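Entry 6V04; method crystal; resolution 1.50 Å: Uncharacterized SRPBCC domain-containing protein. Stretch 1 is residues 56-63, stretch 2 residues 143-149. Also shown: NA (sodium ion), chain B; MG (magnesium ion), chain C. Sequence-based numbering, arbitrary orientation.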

ATOM      1  N   VAL A  56      11.057  -3.042   0.521  1.00 22.74           N
ATOM      2  CA  VAL A  56      10.419  -3.801   1.589  1.00 23.53           C
ATOM      3  C   VAL A  56       9.148  -4.421   1.037  1.00 23.15           C
ATOM      4  O   VAL A  56       8.379  -3.766   0.327  1.00 22.41           O
ATOM      5  CB  VAL A  56      10.133  -2.951   2.841  1.00 24.01           C
ATOM      6  CG1 VAL A  56       9.108  -1.860   2.560  1.00 24.31           C
ATOM      7  CG2 VAL A  56       9.666  -3.856   3.971  1.00 26.52           C
ATOM      8  N   ASP A  57       8.966  -5.705   1.320  1.00 23.39           N
ATOM      9  CA  ASP A  57       7.872  -6.500   0.785  1.00 24.53           C
ATOM     10  C   ASP A  57       7.106  -7.091   1.958  1.00 23.40           C
ATOM     11  O   ASP A  57       7.723  -7.625   2.884  1.00 26.29           O
ATOM     12  CB  ASP A  57       8.437  -7.600  -0.115  1.00 26.69           C
ATOM     13  CG  ASP A  57       7.386  -8.275  -0.934  1.00 39.47           C
ATOM     14  OD1 ASP A  57       6.495  -8.906  -0.334  1.00 42.16           O
ATOM     15  OD2 ASP A  57       7.454  -8.157  -2.176  1.00 48.47           O
ATOM     16  N   PHE A  58       5.777  -6.982   1.934  1.00 22.18           N
ATOM     17  CA  PHE A  58       4.969  -7.439   3.057  1.00 20.74           C
ATOM     18  C   PHE A  58       4.431  -8.850   2.866  1.00 23.80           C
ATOM     19  O   PHE A  58       3.819  -9.386   3.791  1.00 26.38           O
ATOM     20  CB  PHE A  58       3.852  -6.441   3.325  1.00 22.96           C
ATOM     21  CG  PHE A  58       4.380  -5.077   3.638  1.00 23.05           C
ATOM     22  CD1 PHE A  58       5.034  -4.846   4.831  1.00 25.37           C
ATOM     23  CD2 PHE A  58       4.309  -4.068   2.706  1.00 22.50           C
ATOM     24  CE1 PHE A  58       5.568  -3.609   5.113  1.00 23.61           C
ATOM     25  CE2 PHE A  58       4.832  -2.812   2.989  1.00 24.17           C
ATOM     26  CZ  PHE A  58       5.477  -2.596   4.189  1.00 23.16           C
ATOM     27  N   GLY A  59       4.682  -9.469   1.720  1.00 22.40           N
ATOM     28  CA  GLY A  59       4.351 -10.860   1.519  1.00 24.49           C
ATOM     29  C   GLY A  59       2.959 -11.107   0.999  1.00 24.24           C
ATOM     30  O   GLY A  59       2.569 -12.289   0.839  1.00 23.89           O
ATOM     31  N   ASP A  60       2.216 -10.046   0.699  1.00 22.39           N
ATOM     32  CA  ASP A  60       0.821 -10.120   0.291  1.00 22.56           C
ATOM     33  C   ASP A  60       0.553  -9.379  -1.009  1.00 19.98           C
ATOM     34  O   ASP A  60      -0.614  -9.150  -1.349  1.00 21.63           O
ATOM     35  CB  ASP A  60      -0.100  -9.581   1.401  1.00 22.25           C
ATOM     36  CG  ASP A  60       0.151  -8.131   1.721  1.00 21.87           C
ATOM     37  OD1 ASP A  60       1.048  -7.545   1.095  1.00 21.67           O
ATOM     38  OD2 ASP A  60      -0.565  -7.617   2.598  1.00 23.34           O
ATOM     39  N   GLY A  61       1.590  -8.995  -1.747  1.00 20.97           N
ATOM     40  CA  GLY A  61       1.456  -8.166  -2.922  1.00 22.15           C
ATOM     41  C   GLY A  61       1.894  -6.735  -2.701  1.00 24.18           C
ATOM     42  O   GLY A  61       2.248  -6.060  -3.673  1.00 23.45           O
ATOM     43  N   ASP A  62       1.880  -6.262  -1.465  1.00 20.27           N
ATOM     44  CA  ASP A  62       2.257  -4.886  -1.159  1.00 19.22           C
ATOM     45  C   ASP A  62       3.764  -4.769  -0.943  1.00 21.03           C
ATOM     46  O   ASP A  62       4.420  -5.678  -0.419  1.00 22.38           O
ATOM     47  CB  ASP A  62       1.536  -4.388   0.095  1.00 19.46           C
ATOM     48  CG  ASP A  62       0.062  -4.082  -0.133  1.00 20.03           C
ATOM     49  OD1 ASP A  62      -0.457  -4.231  -1.259  1.00 23.68           O
ATOM     50  OD2 ASP A  62      -0.569  -3.685   0.868  1.00 23.66           O
ATOM     51  N   PHE A  63       4.308  -3.618  -1.329  1.00 20.74           N
ATOM     52  CA  PHE A  63       5.731  -3.354  -1.170  1.00 20.20           C
ATOM     53  C   PHE A  63       5.936  -1.851  -1.321  1.00 21.52           C
ATOM     54  O   PHE A  63       5.066  -1.153  -1.843  1.00 21.49           O
ATOM     55  CB  PHE A  63       6.573  -4.109  -2.192  1.00 22.89           C
ATOM     56  CG  PHE A  63       6.369  -3.670  -3.611  1.00 22.92           C
ATOM     57  CD1 PHE A  63       5.324  -4.176  -4.364  1.00 24.63           C
ATOM     58  CD2 PHE A  63       7.256  -2.783  -4.213  1.00 24.39           C
ATOM     59  CE1 PHE A  63       5.153  -3.795  -5.684  1.00 25.05           C
ATOM     60  CE2 PHE A  63       7.085  -2.404  -5.530  1.00 26.08           C
ATOM     61  CZ  PHE A  63       6.032  -2.914  -6.265  1.00 26.09           C
TER
HETATM   62 NA    NA B 301      -4.514 -12.502   9.091  0.50 26.19          NA
HETATM   63 MG    MG C 302      -9.477  -7.042  10.271  1.00 23.13          MG
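Stretch 2 (143-149) SRYDWRQ

A tight turn can offer its carboxylates to a neighbouring segment that has no regular structure of its own, and the contact between residues 56-63 and 143-149 is a compact example. Stretch 1 leaves its strand after Asp57 and turns through two glycines. Gly59 and Gly61 both have positive phi (88° and 105°), at which a CB would jam against the carbonyl oxygen of the preceding residue. The turn is tied together from within: Phe58 N donates to Asp62 O at 3.0 Å, Gly59 N to Asp57 OD1 at 2.8 Å, and Asp62 N to Asp60 OD1 at 3.0 Å.

Stretch 2 is extended at most of its residues, with a break at Asp146 (phi/psi -86/-44), and forms neither helix nor strand. Its residues meet the turn in rising order, Arg144 near Phe58, Trp147 near Asp60 and Arg148 near Asp60 and Asp62, so the two stretches run in broadly the same direction. They come nearest at Asp60 and Trp147, whose CA atoms are 5.1 Å apart.

Asp60 illustrates how a rotamer can serve two stretches at once. Its CB points toward stretch 2, and with chi1 in p and chi2 near 0° the carboxylate is divided: OD1 holds the turn through Asp62 N, while OD2 accepts from Arg148 N at 2.9 Å. The same OD2 lies at the edge of the Tyr145 ring, 3.6 Å from CE1.

The CB of Asp62, whose chi1 is in m, also points toward stretch 2. Arg148 has chi1 and chi2 in t, which carry its chain outward, and chi3 in p, after which the guanidinium meets the carboxylate near its own plane. The resulting salt bridge pairs Arg148 NH1 with Asp62 OD2 at 2.9 Å, and Arg148 NE reaches the same oxygen at 3.2 Å. Water 3 links the acidic pair to the tyrosine, donating to Asp60 OD2 and Asp62 OD2 and accepting from Tyr145 OH, 2.6 Å from the water oxygen.

Tyr145 OH also lies over one face of the Phe58 ring, 3.7 Å from Phe58 CG; the CB of Tyr145 points sideways, but the end of its side chain comes nearer. Arg144, with chi1, chi2 and chi3 all in m, curls so that NH2 gives a weak hydrogen bond to Phe58 O at 3.2 Å. Two waters also donate to Phe58 O: water 1 bridges it to Asp146 O, and water 2 to Tyr145 O. The CA-to-CB bond of Asp146, by contrast, points away from stretch 1, and its OD1 binds sodium at 2.4 Å from NA.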

ATOM      1  N   SER A 143       5.481 -10.573  15.160  1.00 27.99           N
ATOM      2  CA  SER A 143       4.250  -9.812  15.271  1.00 27.54           C
ATOM      3  C   SER A 143       3.764  -9.313  13.920  1.00 26.33           C
ATOM      4  O   SER A 143       2.845  -8.494  13.873  1.00 27.76           O
ATOM      5  CB  SER A 143       4.476  -8.632  16.215  1.00 28.42           C
ATOM      6  OG  SER A 143       5.514  -7.849  15.667  1.00 28.92           O
ATOM      7  N   ARG A 144       4.351  -9.793  12.821  1.00 26.99           N
ATOM      8  CA  ARG A 144       3.924  -9.440  11.471  1.00 26.93           C
ATOM      9  C   ARG A 144       2.459  -9.778  11.239  1.00 24.07           C
ATOM     10  O   ARG A 144       1.967 -10.810  11.708  1.00 26.36           O
ATOM     11  CB  ARG A 144       4.721 -10.234  10.430  1.00 30.22           C
ATOM     12  CG  ARG A 144       6.203  -9.970  10.349  1.00 31.24           C
ATOM     13  CD  ARG A 144       6.532  -8.851   9.373  1.00 29.00           C
ATOM     14  NE  ARG A 144       6.073  -9.100   8.000  1.00 27.76           N
ATOM     15  CZ  ARG A 144       6.760  -9.768   7.077  1.00 30.18           C
ATOM     16  NH1 ARG A 144       7.953 -10.277   7.355  1.00 29.29           N
ATOM     17  NH2 ARG A 144       6.245  -9.921   5.862  1.00 30.25           N
ATOM     18  N   TYR A 145       1.787  -8.990  10.405  1.00 24.20           N
ATOM     19  CA  TYR A 145       0.551  -9.513   9.827  1.00 24.28           C
ATOM     20  C   TYR A 145       0.887 -10.394   8.635  1.00 23.29           C
ATOM     21  O   TYR A 145       1.958 -10.266   8.032  1.00 25.06           O
ATOM     22  CB  TYR A 145      -0.405  -8.401   9.407  1.00 26.19           C
ATOM     23  CG  TYR A 145       0.064  -7.442   8.332  1.00 23.89           C
ATOM     24  CD1 TYR A 145      -0.045  -7.745   6.977  1.00 23.79           C
ATOM     25  CD2 TYR A 145       0.534  -6.191   8.674  1.00 25.84           C
ATOM     26  CE1 TYR A 145       0.364  -6.834   5.997  1.00 24.40           C
ATOM     27  CE2 TYR A 145       0.931  -5.280   7.717  1.00 26.70           C
ATOM     28  CZ  TYR A 145       0.844  -5.591   6.384  1.00 25.67           C
ATOM     29  OH  TYR A 145       1.244  -4.627   5.461  1.00 28.16           O
ATOM     30  N   ASP A 146      -0.015 -11.340   8.324  1.00 23.22           N
ATOM     31  CA  ASP A 146       0.269 -12.229   7.205  1.00 23.28           C
ATOM     32  C   ASP A 146      -0.180 -11.639   5.878  1.00 22.93           C
ATOM     33  O   ASP A 146       0.587 -11.655   4.906  1.00 24.37           O
ATOM     34  CB  ASP A 146      -0.345 -13.623   7.419  1.00 23.11           C
ATOM     35  CG  ASP A 146      -1.818 -13.625   7.792  1.00 24.98           C
ATOM     36  OD1 ASP A 146      -2.470 -12.574   7.893  1.00 23.83           O
ATOM     37  OD2 ASP A 146      -2.337 -14.755   7.992  1.00 25.06           O
ATOM     38  N   TRP A 147      -1.370 -11.051   5.828  1.00 20.37           N
ATOM     39  CA  TRP A 147      -1.828 -10.389   4.617  1.00 20.01           C
ATOM     40  C   TRP A 147      -2.884  -9.356   4.983  1.00 21.44           C
ATOM     41  O   TRP A 147      -3.686  -9.562   5.896  1.00 22.40           O
ATOM     42  CB  TRP A 147      -2.337 -11.421   3.587  1.00 21.64           C
ATOM     43  CG  TRP A 147      -3.552 -12.217   3.964  1.00 21.77           C
ATOM     44  CD1 TRP A 147      -3.587 -13.403   4.663  1.00 22.54           C
ATOM     45  CD2 TRP A 147      -4.905 -11.935   3.599  1.00 21.72           C
ATOM     46  NE1 TRP A 147      -4.883 -13.844   4.772  1.00 21.62           N
ATOM     47  CE2 TRP A 147      -5.710 -12.958   4.129  1.00 22.67           C
ATOM     48  CE3 TRP A 147      -5.517 -10.899   2.886  1.00 22.74           C
ATOM     49  CZ2 TRP A 147      -7.092 -12.980   3.964  1.00 23.14           C
ATOM     50  CZ3 TRP A 147      -6.875 -10.907   2.741  1.00 22.73           C
ATOM     51  CH2 TRP A 147      -7.659 -11.952   3.264  1.00 22.65           C
ATOM     52  N   ARG A 148      -2.834  -8.219   4.304  1.00 21.86           N
ATOM     53  CA  ARG A 148      -3.713  -7.106   4.638  1.00 21.91           C
ATOM     54  C   ARG A 148      -5.085  -7.283   3.993  1.00 21.93           C
ATOM     55  O   ARG A 148      -5.195  -7.575   2.795  1.00 21.31           O
ATOM     56  CB  ARG A 148      -3.054  -5.809   4.188  1.00 23.89           C
ATOM     57  CG  ARG A 148      -3.749  -4.556   4.671  1.00 23.10           C
ATOM     58  CD  ARG A 148      -2.838  -3.354   4.629  1.00 24.91           C
ATOM     59  NE  ARG A 148      -2.490  -2.980   3.272  1.00 24.86           N
ATOM     60  CZ  ARG A 148      -3.124  -2.055   2.556  1.00 25.49           C
ATOM     61  NH1 ARG A 148      -2.719  -1.789   1.329  1.00 26.16           N
ATOM     62  NH2 ARG A 148      -4.165  -1.391   3.056  1.00 27.88           N
ATOM     63  N   GLN A 149      -6.139  -7.050   4.780  1.00 22.13           N
ATOM     64  CA  GLN A 149      -7.477  -7.415   4.331  1.00 21.97           C
ATOM     65  C   GLN A 149      -7.991  -6.575   3.173  1.00 23.96           C
ATOM     66  O   GLN A 149      -8.914  -7.020   2.482  1.00 24.70           O
ATOM     67  CB  GLN A 149      -8.471  -7.334   5.483  1.00 21.44           C
ATOM     68  CG  GLN A 149      -8.723  -5.942   6.028  1.00 22.84           C
ATOM     69  CD  GLN A 149      -9.490  -5.979   7.339  1.00 24.99           C
ATOM     70  OE1 GLN A 149      -9.061  -6.607   8.314  1.00 25.54           O
ATOM     71  NE2 GLN A 149     -10.633  -5.311   7.369  1.00 31.20           N
TER
HETATM   72  O   HOH W   1       3.247 -11.928   4.874  1.00 28.00           O
HETATM   73  O   HOH W   2       3.455  -8.538   6.563  1.00 29.37           O
HETATM   74  O   HOH W   3       0.068  -5.033   3.176  1.00 24.44           O
HETATM   75  O   HOH W   4      -4.928 -14.791   8.146  1.00 27.23           O
HETATM   76  O   HOH W   5      -5.364 -11.473   7.118  1.00 27.05           O